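Local coordinates for protein alpha-glucosidase (Bacteroides thetaiotaomicron, PDB 5XFM) that acts as a bifunctional beta-L-arabinopyranosidase and alpha-galactosidase, a calcium-binding glycoside hydrolase of family 97, at residues 15-20 against 99-104; 59-64 against 129-134; 86-91 against 277-282; 149-154 against 202-207; 213-218 against 283-288. The protein carries 1 engineered substitution. All blocks are in the same frame, centred on the assembly; numbering follows the deposited sequence.

Interaction 1 of 5, residues 15-20 against 99-104; sequences QDVVVK and LTCHLE
Leu99 is the centre of this contact, since both inward valines of the facing strand rest on it, each in its own way. Val17 meets Leu99 tip to tip: its CG1 methyl comes 3.7 Å from CD2 of Leu99, while the other methyls, Val17 CG2 and Leu99 CD1, are a looser 4.2 Å apart. Val19 instead crosses the leucine obliquely and nearer its root, with CB of Val19 3.9 Å from CB of Leu99 and its CG1 turned to the CD2 branch at 4.0 Å. The leucine can serve both because CG, anti to the backbone N (chi1 172°), places the CD2 branch between the two valines. Cys101 adds a lighter touch, its SG 4.4 Å from Val17 CG1. The contact is apolar throughout and largely buried; Val19 also packs on Leu28 of strand 26-31 and Val117 of strand 110-117. Strand 17-20 and the 99-104 end of strand 91-104 belong to different sheets, run nearly antiparallel at 156° and keep their axes 8.7 Å apart, so only side chains bridge them. Alternate residues pointing into a shared hydrophobic layer are the hallmark of a beta-sandwich, here the galactose mutarotase-like N-terminal domain of the family 97 enzymes.

Interaction 2 of 5, residues 59-64 against 129-134; sequences TNIGDF and PHQGGK
Ile61 fills the space between two side chains of the facing turn, touching one with each of its branches. Its CD1 tip crosses the end of Gln131 at about a right angle, 3.8 Å from NE2 and 4.1 Å from CG, and this is the more enclosed half, next to the buried Phe64 ring. The Gln131 chain is extended beyond CG (chi2 -176°), which carries the amide out to Ile61 and Phe64, NE2 lying 4.4 Å from Phe64 CZ; the amide oxygen, OE1, is bonded to the backbone N of Lys110, which helps to fix the amide. On the looser, solvent side, CG2 of Ile61 slides past the aliphatic part of Lys134, 3.9 Å from its CG, the exposed lysine being folded back by bends at chi2 and chi3. An alanine in place of Ile61 would remove both branches and would probably leave the Gln131 amide and the lysine methylenes without their shared apolar partner, opening a gap between the turns. Each segment contains a tight turn: type I from Thr59 to Gly62, and type I' from Gln131 to Lys134, with Gly132 and Gly133 at the positive-phi corners. The first is the bend of a beta-hairpin joining strands 47-59 and 62-64; the second lies in the link by which the chain passes from one sheet of the beta-sandwich to the other.

Interaction 3 of 5, residues 86-91 against 277-282; sequences RIKVSN and VPWDVV
Lys88 NZ is gripped by three backbone carbonyls, those of Val273, Thr275 and Thr483, while the chain that carries it brushes Trp279. Two of these oxygens lie at the C-terminal end of helix 270-274, a setting likely to favour a positive charge. The bend at chi3 (79°) brings Lys88 CE to 4.2 Å from CZ3 of Trp279. The firmer contact is made by Ile87, whose CG2 methyl sits over one face of the indole, 3.4 Å from CE2. From the centroid of the five-membered ring of Trp279, CG2 of Ile87 stands 3.8 Å away and 25° off the normal, a CH-pi contact. Its other branch spreads along the six-membered ring, with Ile87 CD1 4.1 Å from Trp279 CE3. The opposite face is covered by the tryptophan's own neighbour, Pro278, whose CB lies 3.8 Å above the plane of the Trp279 indole, so the indole is sandwiched between two aliphatic groups. Its buried NE1 is bonded to Glu442 OE1, which helps to set the rotation of the indole. A leucine in place of Trp279 would probably leave Glu442 OE1 without this N-H partner and Ile87 facing a gap. The loop between strands 69-83 and 91-104 thus meets the short, weakly bonded helix about 277-280 beside helix 441-444, with Ile87 touching Glu442 and Trp279 touching Arg443.

Interaction 4 of 5, residues 149-154 against 202-207; sequences PEQTTT and GNDGWV
The amide of Gln151 and the carboxylate of Asp204 stand almost perpendicular, their planes 89° apart, so neither flat group is stacked on the other. Their nearest atoms, Gln151 NE2 and Asp204 OD2, are 3.9 Å apart, too far for a hydrogen bond, and the approach is a loose polar one at the surface. The real packing lies deeper in the glutamine chain. CG of Gln151 comes 3.7 Å from CA of Gly202, and the bend at chi2 (-80°) then turns the amide toward Asp204. Gly202 suits this place on two counts: its phi is positive, and a beta carbon there would clash with the glutamine CG. A water completes the joint. It gives one hydrogen to Gln151 O at 2.8 Å and one to Thr153 OG1 at 2.9 Å, and accepts a weak bond from Gly202 N at 3.4 Å, adding a polar link between two loops whose only direct contacts are made by the Gln151 side chain. Within the first segment, the 149-152 turn is drawn shut at Pro149 O, which accepts from Thr152 N and, at 2.6 Å, from Thr152 OG1. This is a water-mediated contact between loops at the ends of neighbouring strands of a beta-sheet: a type I turn leading into strand 153-156 lies against the loop of the hairpin formed by strands 197-200 and 206-212, at the surface of the N-terminal domain.

Interaction 5 of 5, residues 213-218 against 283-288; sequences GVDSRY and SPLYET
Asp215 opens a type I turn, closed by the bond from Tyr218 N to Asp215 O, and its CA stays 9.5 Å from the CA of Leu285, so the two loops meet through side chains alone. Within the turn the carboxylate is held by Arg217 at both ends. OD1 of Asp215 accepts from the backbone N of Arg217 at 2.9 Å, nearly straight at 163°, on its anti side, which makes an Asx turn; it also takes a weak bond from the NE of the same arginine. The second oxygen, OD2, is met on its syn side by NH2 of Arg217 at 2.6 Å, a salt bridge in which the donor tilts 24° from the carboxylate plane. Leu285 lays its fork across this ion pair: CD1 is 3.7 Å from OD2 of Asp215, and CD2 is 4.0 Å from NH2 of Arg217. The leucine thus covers part of an ion pair already formed within the turn. Asp215 also touches Glu417 of helix 410-425 and Met444 of helix 441-444, and a backbone hydrogen bond joins Leu285 to Met444. The loop after strand 206-212 and the one after helix 277-280 therefore come together against helices of the TIM-barrel domain.

Overall arrangement
Taken together, the five contacts show chemistry following depth. Interactions 1 and 3 are buried: interaction 1 is purely apolar between the two sheets of the sandwich, whereas interaction 3 adds an aromatic face and a lysine held by carbonyls. Interactions 2 and 5 are partly buried and mix apolar branches with amide or ion-pair groups, while interaction 4, at the surface, adds a bridging water to a small glutamine-glycine contact. Interactions 1 and 2 share the sheet that holds strands 17-20 and 62-64, and interactions 1 and 4 share the other. Interactions 3 and 5 touch, with Val282 CG1 3.6 Å from Gly213 CA, and both border helix 441-444, toward the barrel.

Interaction 1 of 5, residues 15-20 against 99-104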
# COMPACT_ATOMS: atom_id res chain seq x y z
N GLN A 15 0.87 27.70 22.59
CA GLN A 15 0.13 26.45 22.49
C GLN A 15 -0.96 26.34 23.55
O GLN A 15 -0.75 26.67 24.72
CB GLN A 15 1.08 25.24 22.57
CG GLN A 15 1.68 24.98 23.94
CD GLN A 15 2.92 25.80 24.20
OE1 GLN A 15 3.28 26.67 23.41
NE2 GLN A 15 3.58 25.53 25.31
N ASP A 16 -2.14 25.91 23.12
CA ASP A 16 -3.25 25.71 24.04
C ASP A 16 -3.06 24.47 24.89
O ASP A 16 -3.39 24.46 26.08
CB ASP A 16 -4.57 25.64 23.26
CG ASP A 16 -4.88 26.93 22.54
OD1 ASP A 16 -4.72 28.00 23.15
OD2 ASP A 16 -5.29 26.87 21.36
N VAL A 17 -2.52 23.42 24.28
CA VAL A 17 -2.32 22.14 24.95
C VAL A 17 -1.30 21.30 24.17
O VAL A 17 -1.14 21.48 22.97
CB VAL A 17 -3.66 21.37 25.07
CG1 VAL A 17 -4.19 21.03 23.68
CG2 VAL A 17 -3.51 20.11 25.91
N VAL A 18 -0.63 20.39 24.87
CA VAL A 18 0.39 19.54 24.26
C VAL A 18 0.12 18.06 24.59
O VAL A 18 -0.22 17.72 25.72
CB VAL A 18 1.81 19.93 24.74
CG1 VAL A 18 2.82 18.86 24.37
CG2 VAL A 18 2.21 21.27 24.16
N VAL A 19 0.27 17.19 23.59
CA VAL A 19 0.16 15.75 23.82
C VAL A 19 1.42 15.05 23.32
O VAL A 19 1.96 15.40 22.28
CB VAL A 19 -1.10 15.17 23.12
CG1 VAL A 19 -1.08 15.47 21.63
CG2 VAL A 19 -1.20 13.67 23.37
N LYS A 20 1.89 14.07 24.09
CA LYS A 20 3.14 13.38 23.79
C LYS A 20 2.94 11.88 23.56
O LYS A 20 1.97 11.29 24.04
CB LYS A 20 4.15 13.58 24.92
CG LYS A 20 4.33 15.03 25.34
CD LYS A 20 5.23 15.15 26.56
CE LYS A 20 5.43 16.59 26.97
NZ LYS A 20 6.43 16.71 28.07
N LEU A 99 -5.53 12.75 22.88
CA LEU A 99 -6.00 14.09 23.20
C LEU A 99 -7.30 14.39 22.47
O LEU A 99 -7.34 14.35 21.25
CB LEU A 99 -4.95 15.14 22.83
CG LEU A 99 -5.41 16.59 22.96
CD1 LEU A 99 -5.75 16.91 24.42
CD2 LEU A 99 -4.36 17.54 22.42
N THR A 100 -8.36 14.68 23.21
CA THR A 100 -9.62 15.08 22.60
C THR A 100 -9.84 16.57 22.80
O THR A 100 -9.89 17.05 23.93
CB THR A 100 -10.83 14.30 23.16
OG1 THR A 100 -10.62 12.89 22.99
CG2 THR A 100 -12.10 14.71 22.43
N CYS A 101 -9.92 17.30 21.70
CA CYS A 101 -10.15 18.74 21.72
C CYS A 101 -11.57 19.09 21.30
O CYS A 101 -12.06 18.61 20.27
CB CYS A 101 -9.13 19.44 20.81
SG CYS A 101 -7.42 19.23 21.36
N HIS A 102 -12.22 19.92 22.10
CA HIS A 102 -13.57 20.38 21.79
C HIS A 102 -13.54 21.81 21.29
O HIS A 102 -13.21 22.74 22.03
CB HIS A 102 -14.48 20.25 23.01
CG HIS A 102 -14.68 18.84 23.46
ND1 HIS A 102 -13.83 18.20 24.34
CD2 HIS A 102 -15.65 17.94 23.16
CE1 HIS A 102 -14.26 16.97 24.55
NE2 HIS A 102 -15.36 16.79 23.85
N LEU A 103 -13.88 21.98 20.01
CA LEU A 103 -13.82 23.27 19.35
C LEU A 103 -15.20 23.84 19.08
O LEU A 103 -16.18 23.10 18.92
CB LEU A 103 -13.06 23.17 18.02
CG LEU A 103 -11.67 22.55 18.03
CD1 LEU A 103 -11.13 22.50 16.60
CD2 LEU A 103 -10.75 23.34 18.92
N GLU A 104 -15.27 25.17 19.00
CA GLU A 104 -16.51 25.87 18.71
C GLU A 104 -16.23 27.04 17.78
O GLU A 104 -15.22 27.73 17.94
CB GLU A 104 -17.14 26.36 20.02
CG GLU A 104 -18.64 26.53 19.99
CD GLU A 104 -19.21 26.80 21.38
OE1 GLU A 104 -19.16 25.89 22.23
OE2 GLU A 104 -19.73 27.91 21.61

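Interaction 2 of 5, residues 59-64 against 129-134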
# COMPACT_ATOMS: atom_id res chain seq x y z
N THR A 59 -18.08 23.20 5.92
CA THR A 59 -19.18 22.25 6.01
C THR A 59 -20.55 22.89 5.73
O THR A 59 -20.78 24.06 6.05
CB THR A 59 -19.14 21.62 7.43
OG1 THR A 59 -18.20 20.54 7.48
CG2 THR A 59 -20.48 21.17 7.88
N ASN A 60 -21.49 22.11 5.19
CA ASN A 60 -22.82 22.64 4.85
C ASN A 60 -23.75 22.83 6.05
O ASN A 60 -24.90 23.19 5.88
CB ASN A 60 -23.50 21.72 3.83
CG ASN A 60 -23.99 20.41 4.44
OD1 ASN A 60 -23.53 19.98 5.49
ND2 ASN A 60 -24.93 19.76 3.76
N ILE A 61 -23.25 22.58 7.25
CA ILE A 61 -23.98 22.97 8.45
C ILE A 61 -23.20 24.03 9.22
O ILE A 61 -23.66 24.51 10.26
CB ILE A 61 -24.28 21.77 9.39
CG1 ILE A 61 -23.01 21.32 10.11
CG2 ILE A 61 -24.95 20.64 8.63
CD1 ILE A 61 -23.27 20.52 11.37
N GLY A 62 -22.01 24.39 8.73
CA GLY A 62 -21.20 25.38 9.41
C GLY A 62 -19.74 25.41 8.99
O GLY A 62 -19.22 24.48 8.37
N ASP A 63 -19.07 26.51 9.29
CA ASP A 63 -17.66 26.60 8.94
C ASP A 63 -16.76 26.52 10.17
O ASP A 63 -16.98 27.20 11.17
CB ASP A 63 -17.38 27.86 8.13
CG ASP A 63 -17.96 27.78 6.73
OD1 ASP A 63 -18.69 26.80 6.44
OD2 ASP A 63 -17.65 28.66 5.90
N PHE A 64 -15.75 25.67 10.07
CA PHE A 64 -14.79 25.41 11.13
C PHE A 64 -13.39 25.64 10.57
O PHE A 64 -12.49 24.81 10.68
CB PHE A 64 -14.96 23.98 11.62
CG PHE A 64 -16.36 23.66 12.07
CD1 PHE A 64 -16.83 24.10 13.29
CD2 PHE A 64 -17.21 22.94 11.24
CE1 PHE A 64 -18.13 23.81 13.68
CE2 PHE A 64 -18.50 22.66 11.63
CZ PHE A 64 -18.97 23.09 12.85
N PRO A 129 -20.92 16.23 15.92
CA PRO A 129 -22.08 15.75 16.67
C PRO A 129 -23.39 16.09 15.98
O PRO A 129 -23.40 16.91 15.05
CB PRO A 129 -21.96 16.49 18.00
CG PRO A 129 -21.34 17.80 17.61
CD PRO A 129 -20.39 17.49 16.47
N HIS A 130 -24.49 15.48 16.41
CA HIS A 130 -25.82 15.93 16.00
C HIS A 130 -26.09 17.31 16.60
O HIS A 130 -26.02 17.49 17.81
CB HIS A 130 -26.90 14.95 16.45
CG HIS A 130 -28.26 15.27 15.92
ND1 HIS A 130 -29.04 16.28 16.45
CD2 HIS A 130 -29.00 14.69 14.94
CE1 HIS A 130 -30.19 16.33 15.79
NE2 HIS A 130 -30.19 15.37 14.88
N GLN A 131 -26.40 18.29 15.75
CA GLN A 131 -26.59 19.66 16.21
C GLN A 131 -27.36 20.50 15.19
O GLN A 131 -27.36 20.19 14.00
CB GLN A 131 -25.24 20.32 16.51
CG GLN A 131 -24.43 20.66 15.26
CD GLN A 131 -23.06 21.23 15.60
OE1 GLN A 131 -22.94 22.15 16.41
NE2 GLN A 131 -22.03 20.68 14.97
N GLY A 132 -28.01 21.55 15.67
CA GLY A 132 -28.79 22.44 14.82
C GLY A 132 -29.96 21.77 14.13
O GLY A 132 -30.45 22.25 13.11
N GLY A 133 -30.42 20.65 14.69
CA GLY A 133 -31.50 19.90 14.09
C GLY A 133 -31.05 19.19 12.83
O GLY A 133 -31.87 18.82 11.98
N LYS A 134 -29.74 19.03 12.68
CA LYS A 134 -29.17 18.39 11.50
C LYS A 134 -28.81 16.94 11.81
O LYS A 134 -28.22 16.65 12.84
CB LYS A 134 -27.93 19.16 11.03
CG LYS A 134 -28.11 20.67 10.97
CD LYS A 134 -29.29 21.09 10.10
CE LYS A 134 -29.09 20.73 8.66
NZ LYS A 134 -30.12 21.38 7.81

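Interaction 3 of 5, residues 86-91 against 277-282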
# COMPACT_ATOMS: atom_id res chain seq x y z
N ARG A 86 -1.99 -10.59 7.06
CA ARG A 86 -1.86 -9.90 5.77
C ARG A 86 -1.14 -8.54 5.84
O ARG A 86 -1.31 -7.71 4.94
CB ARG A 86 -3.24 -9.70 5.13
CG ARG A 86 -3.98 -10.98 4.81
CD ARG A 86 -5.48 -10.72 4.70
NE ARG A 86 -6.09 -10.56 6.02
CZ ARG A 86 -7.13 -9.77 6.28
NH1 ARG A 86 -7.68 -9.04 5.32
NH2 ARG A 86 -7.61 -9.69 7.52
N ILE A 87 -0.39 -8.29 6.91
CA ILE A 87 0.43 -7.08 7.00
C ILE A 87 1.85 -7.46 7.42
O ILE A 87 2.17 -8.64 7.52
CB ILE A 87 -0.15 -6.04 7.98
CG1 ILE A 87 -0.13 -6.55 9.41
CG2 ILE A 87 -1.56 -5.63 7.58
CD1 ILE A 87 -0.32 -5.46 10.46
N LYS A 88 2.69 -6.45 7.67
CA LYS A 88 4.12 -6.66 7.93
C LYS A 88 4.44 -7.34 9.28
O LYS A 88 5.57 -7.79 9.50
CB LYS A 88 4.85 -5.32 7.87
CG LYS A 88 4.48 -4.37 8.99
CD LYS A 88 5.14 -3.00 8.84
CE LYS A 88 4.43 -2.12 7.82
NZ LYS A 88 4.91 -0.71 7.87
N VAL A 89 3.47 -7.38 10.18
CA VAL A 89 3.67 -7.99 11.50
C VAL A 89 2.37 -8.65 11.94
O VAL A 89 1.29 -8.20 11.54
CB VAL A 89 4.14 -6.93 12.53
CG1 VAL A 89 3.07 -5.86 12.72
CG2 VAL A 89 4.49 -7.58 13.87
N SER A 90 2.44 -9.71 12.73
CA SER A 90 1.22 -10.47 13.08
C SER A 90 0.62 -10.12 14.45
O SER A 90 -0.55 -10.42 14.71
CB SER A 90 1.50 -11.97 12.99
OG SER A 90 2.38 -12.41 14.00
N ASN A 91 1.40 -9.48 15.31
CA ASN A 91 0.91 -9.10 16.64
C ASN A 91 1.34 -7.69 17.02
O ASN A 91 2.52 -7.36 16.96
CB ASN A 91 1.38 -10.09 17.70
CG ASN A 91 0.61 -11.40 17.66
OD1 ASN A 91 -0.45 -11.52 18.27
ND2 ASN A 91 1.14 -12.37 16.92
N VAL A 277 0.47 2.30 11.95
CA VAL A 277 -0.63 3.24 12.15
C VAL A 277 -1.81 3.09 11.16
O VAL A 277 -2.94 3.42 11.53
CB VAL A 277 -0.10 4.71 12.14
CG1 VAL A 277 0.26 5.20 10.74
CG2 VAL A 277 -1.12 5.66 12.80
N PRO A 278 -1.60 2.56 9.92
CA PRO A 278 -2.84 2.35 9.15
C PRO A 278 -3.82 1.38 9.82
O PRO A 278 -5.02 1.44 9.55
CB PRO A 278 -2.33 1.75 7.83
CG PRO A 278 -0.93 2.19 7.72
CD PRO A 278 -0.40 2.27 9.11
N TRP A 279 -3.30 0.49 10.67
CA TRP A 279 -4.12 -0.52 11.32
C TRP A 279 -4.35 -0.22 12.82
O TRP A 279 -5.24 -0.80 13.44
CB TRP A 279 -3.49 -1.89 11.10
CG TRP A 279 -3.22 -2.12 9.64
CD1 TRP A 279 -4.12 -2.49 8.69
CD2 TRP A 279 -1.97 -1.94 8.95
NE1 TRP A 279 -3.52 -2.57 7.46
CE2 TRP A 279 -2.20 -2.24 7.59
CE3 TRP A 279 -0.68 -1.56 9.35
CZ2 TRP A 279 -1.19 -2.18 6.63
CZ3 TRP A 279 0.32 -1.50 8.39
CH2 TRP A 279 0.06 -1.81 7.05
N ASP A 280 -3.57 0.69 13.39
CA ASP A 280 -3.69 1.01 14.82
C ASP A 280 -5.04 1.60 15.21
O ASP A 280 -5.55 1.37 16.30
CB ASP A 280 -2.60 1.98 15.26
CG ASP A 280 -1.25 1.32 15.42
OD1 ASP A 280 -1.18 0.07 15.45
OD2 ASP A 280 -0.25 2.07 15.54
N VAL A 281 -5.63 2.38 14.30
CA VAL A 281 -6.81 3.16 14.65
C VAL A 281 -8.08 2.76 13.90
O VAL A 281 -9.05 3.51 13.89
CB VAL A 281 -6.53 4.66 14.40
CG1 VAL A 281 -5.42 5.15 15.32
CG2 VAL A 281 -6.15 4.90 12.96
N VAL A 282 -8.06 1.59 13.26
CA VAL A 282 -9.26 1.06 12.61
C VAL A 282 -9.64 -0.33 13.12
O VAL A 282 -8.81 -1.04 13.70
CB VAL A 282 -9.09 1.00 11.06
CG1 VAL A 282 -8.68 2.36 10.53
CG2 VAL A 282 -8.05 -0.05 10.68

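Interaction 4 of 5, residues 149-154 against 202-207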
# COMPACT_ATOMS: atom_id res chain seq x y z
N PRO A 149 9.45 22.16 7.73
CA PRO A 149 10.61 23.06 7.80
C PRO A 149 11.20 23.32 6.43
O PRO A 149 11.20 22.45 5.56
CB PRO A 149 11.60 22.29 8.68
CG PRO A 149 10.74 21.40 9.51
CD PRO A 149 9.58 21.01 8.63
N GLU A 150 11.72 24.53 6.27
CA GLU A 150 12.27 25.05 5.02
C GLU A 150 13.17 24.08 4.25
O GLU A 150 13.11 24.00 3.03
CB GLU A 150 13.00 26.35 5.34
CG GLU A 150 12.06 27.55 5.25
CD GLU A 150 12.72 28.86 5.59
OE1 GLU A 150 13.95 28.99 5.38
OE2 GLU A 150 12.02 29.76 6.10
N GLN A 151 14.03 23.36 4.97
CA GLN A 151 15.05 22.54 4.33
C GLN A 151 14.52 21.17 3.91
O GLN A 151 15.28 20.30 3.49
CB GLN A 151 16.25 22.36 5.26
CG GLN A 151 16.01 21.43 6.45
CD GLN A 151 15.26 22.09 7.60
OE1 GLN A 151 14.63 23.14 7.44
NE2 GLN A 151 15.33 21.47 8.77
N THR A 152 13.21 20.98 4.02
CA THR A 152 12.60 19.67 3.78
C THR A 152 12.60 19.28 2.31
O THR A 152 12.21 20.08 1.45
CB THR A 152 11.14 19.63 4.27
OG1 THR A 152 11.10 19.90 5.68
CG2 THR A 152 10.52 18.28 3.98
N THR A 153 13.05 18.06 2.01
CA THR A 153 12.89 17.53 0.64
C THR A 153 11.83 16.42 0.58
O THR A 153 11.38 15.92 1.61
CB THR A 153 14.23 17.01 0.07
OG1 THR A 153 14.82 16.09 0.99
CG2 THR A 153 15.18 18.17 -0.17
N THR A 154 11.42 16.06 -0.63
CA THR A 154 10.25 15.22 -0.81
C THR A 154 10.47 14.00 -1.71
O THR A 154 11.30 14.02 -2.61
CB THR A 154 9.08 16.04 -1.41
OG1 THR A 154 9.29 16.21 -2.81
CG2 THR A 154 8.99 17.42 -0.76
N GLY A 202 15.60 17.52 6.41
CA GLY A 202 17.01 17.86 6.46
C GLY A 202 17.79 16.73 7.08
O GLY A 202 17.84 15.61 6.56
N ASN A 203 18.40 17.01 8.23
CA ASN A 203 19.15 16.00 8.97
C ASN A 203 18.40 15.55 10.22
O ASN A 203 18.92 14.75 11.00
CB ASN A 203 20.54 16.52 9.31
CG ASN A 203 21.33 16.91 8.08
OD1 ASN A 203 21.76 18.06 7.94
ND2 ASN A 203 21.49 15.98 7.15
N ASP A 204 17.21 16.09 10.44
CA ASP A 204 16.45 15.78 11.64
C ASP A 204 15.45 14.63 11.47
O ASP A 204 14.53 14.50 12.28
CB ASP A 204 15.70 17.03 12.12
CG ASP A 204 16.60 18.23 12.25
OD1 ASP A 204 17.76 18.05 12.68
OD2 ASP A 204 16.16 19.36 11.93
N GLY A 205 15.64 13.80 10.46
CA GLY A 205 14.81 12.62 10.29
C GLY A 205 13.76 12.62 9.18
O GLY A 205 13.96 13.19 8.12
N TRP A 206 12.65 11.92 9.42
CA TRP A 206 11.69 11.62 8.37
C TRP A 206 10.23 11.74 8.81
O TRP A 206 9.88 11.47 9.97
CB TRP A 206 11.93 10.20 7.85
CG TRP A 206 13.34 9.93 7.39
CD1 TRP A 206 14.41 9.59 8.17
CD2 TRP A 206 13.83 10.02 6.04
NE1 TRP A 206 15.53 9.44 7.39
CE2 TRP A 206 15.20 9.69 6.08
CE3 TRP A 206 13.24 10.32 4.81
CZ2 TRP A 206 16.00 9.67 4.93
CZ3 TRP A 206 14.03 10.30 3.67
CH2 TRP A 206 15.40 9.98 3.74
N VAL A 207 9.39 12.12 7.86
CA VAL A 207 7.94 12.19 8.05
C VAL A 207 7.18 11.53 6.89
O VAL A 207 7.43 11.82 5.74
CB VAL A 207 7.47 13.64 8.19
CG1 VAL A 207 5.95 13.71 8.20
CG2 VAL A 207 8.06 14.29 9.45
O HOH W 1 16.05 17.66 3.04

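Interaction 5 of 5, residues 213-218 against 283-288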
# COMPACT_ATOMS: atom_id res chain seq x y z
N GLY A 213 -8.62 4.33 7.31
CA GLY A 213 -9.99 4.21 7.76
C GLY A 213 -10.95 4.89 6.80
O GLY A 213 -12.02 5.36 7.20
N VAL A 214 -10.58 4.93 5.53
CA VAL A 214 -11.50 5.39 4.49
C VAL A 214 -12.39 4.25 4.00
O VAL A 214 -11.91 3.23 3.50
CB VAL A 214 -10.76 5.99 3.29
CG1 VAL A 214 -11.74 6.31 2.16
CG2 VAL A 214 -9.97 7.22 3.72
N ASP A 215 -13.70 4.42 4.17
CA ASP A 215 -14.65 3.45 3.67
C ASP A 215 -15.77 4.18 2.96
O ASP A 215 -15.58 5.31 2.50
CB ASP A 215 -15.20 2.57 4.80
CG ASP A 215 -15.72 3.37 5.99
OD1 ASP A 215 -16.35 4.44 5.80
OD2 ASP A 215 -15.50 2.92 7.13
N SER A 216 -16.94 3.57 2.92
CA SER A 216 -18.07 4.12 2.19
C SER A 216 -18.53 5.49 2.72
O SER A 216 -19.27 6.20 2.04
CB SER A 216 -19.23 3.12 2.18
OG SER A 216 -19.76 2.93 3.48
N ARG A 217 -18.12 5.83 3.93
CA ARG A 217 -18.59 7.05 4.58
C ARG A 217 -17.79 8.31 4.22
O ARG A 217 -18.06 9.39 4.73
CB ARG A 217 -18.62 6.87 6.10
CG ARG A 217 -19.83 6.07 6.59
CD ARG A 217 -19.66 5.53 8.00
NE ARG A 217 -18.59 4.54 8.08
CZ ARG A 217 -17.99 4.17 9.21
NH1 ARG A 217 -18.36 4.72 10.37
NH2 ARG A 217 -17.03 3.26 9.19
N TYR A 218 -16.82 8.19 3.32
CA TYR A 218 -16.04 9.35 2.93
C TYR A 218 -15.45 9.16 1.54
O TYR A 218 -15.68 8.14 0.88
CB TYR A 218 -14.92 9.59 3.94
CG TYR A 218 -14.62 11.05 4.27
CD1 TYR A 218 -15.43 11.75 5.16
CD2 TYR A 218 -13.50 11.69 3.76
CE1 TYR A 218 -15.16 13.07 5.51
CE2 TYR A 218 -13.21 13.01 4.10
CZ TYR A 218 -14.04 13.69 4.98
OH TYR A 218 -13.77 15.00 5.32
N SER A 283 -10.89 -0.73 12.89
CA SER A 283 -11.39 -2.03 13.31
C SER A 283 -12.12 -2.73 12.16
O SER A 283 -12.60 -2.06 11.25
CB SER A 283 -12.32 -1.88 14.52
OG SER A 283 -11.73 -1.02 15.49
N PRO A 284 -12.21 -4.07 12.20
CA PRO A 284 -12.99 -4.82 11.20
C PRO A 284 -14.43 -4.35 11.12
O PRO A 284 -15.06 -4.09 12.14
CB PRO A 284 -12.91 -6.26 11.71
CG PRO A 284 -11.60 -6.33 12.42
CD PRO A 284 -11.42 -4.97 13.06
N LEU A 285 -14.95 -4.24 9.90
CA LEU A 285 -16.32 -3.78 9.68
C LEU A 285 -17.29 -4.95 9.56
O LEU A 285 -18.51 -4.76 9.56
CB LEU A 285 -16.39 -2.90 8.44
CG LEU A 285 -15.72 -1.53 8.65
CD1 LEU A 285 -15.48 -0.82 7.32
CD2 LEU A 285 -16.53 -0.66 9.60
N TYR A 286 -16.75 -6.16 9.46
CA TYR A 286 -17.56 -7.37 9.58
C TYR A 286 -16.71 -8.56 9.99
O TYR A 286 -15.48 -8.51 9.97
CB TYR A 286 -18.33 -7.68 8.28
CG TYR A 286 -17.55 -7.68 6.98
CD1 TYR A 286 -17.44 -6.53 6.22
CD2 TYR A 286 -16.95 -8.85 6.51
CE1 TYR A 286 -16.75 -6.52 5.03
CE2 TYR A 286 -16.25 -8.85 5.30
CZ TYR A 286 -16.15 -7.68 4.57
OH TYR A 286 -15.46 -7.65 3.39
N GLU A 287 -17.39 -9.60 10.46
CA GLU A 287 -16.76 -10.84 10.88
C GLU A 287 -16.91 -11.81 9.72
O GLU A 287 -17.90 -11.76 8.98
CB GLU A 287 -17.44 -11.38 12.14
CG GLU A 287 -17.24 -10.55 13.42
CD GLU A 287 -15.84 -10.65 14.02
OE1 GLU A 287 -15.73 -11.08 15.19
OE2 GLU A 287 -14.86 -10.25 13.35
N THR A 288 -15.92 -12.68 9.50
CA THR A 288 -16.06 -13.66 8.45
C THR A 288 -16.20 -15.08 9.00
O THR A 288 -15.65 -15.40 10.05
CB THR A 288 -14.87 -13.62 7.47
OG1 THR A 288 -15.14 -14.47 6.35
CG2 THR A 288 -13.58 -14.05 8.15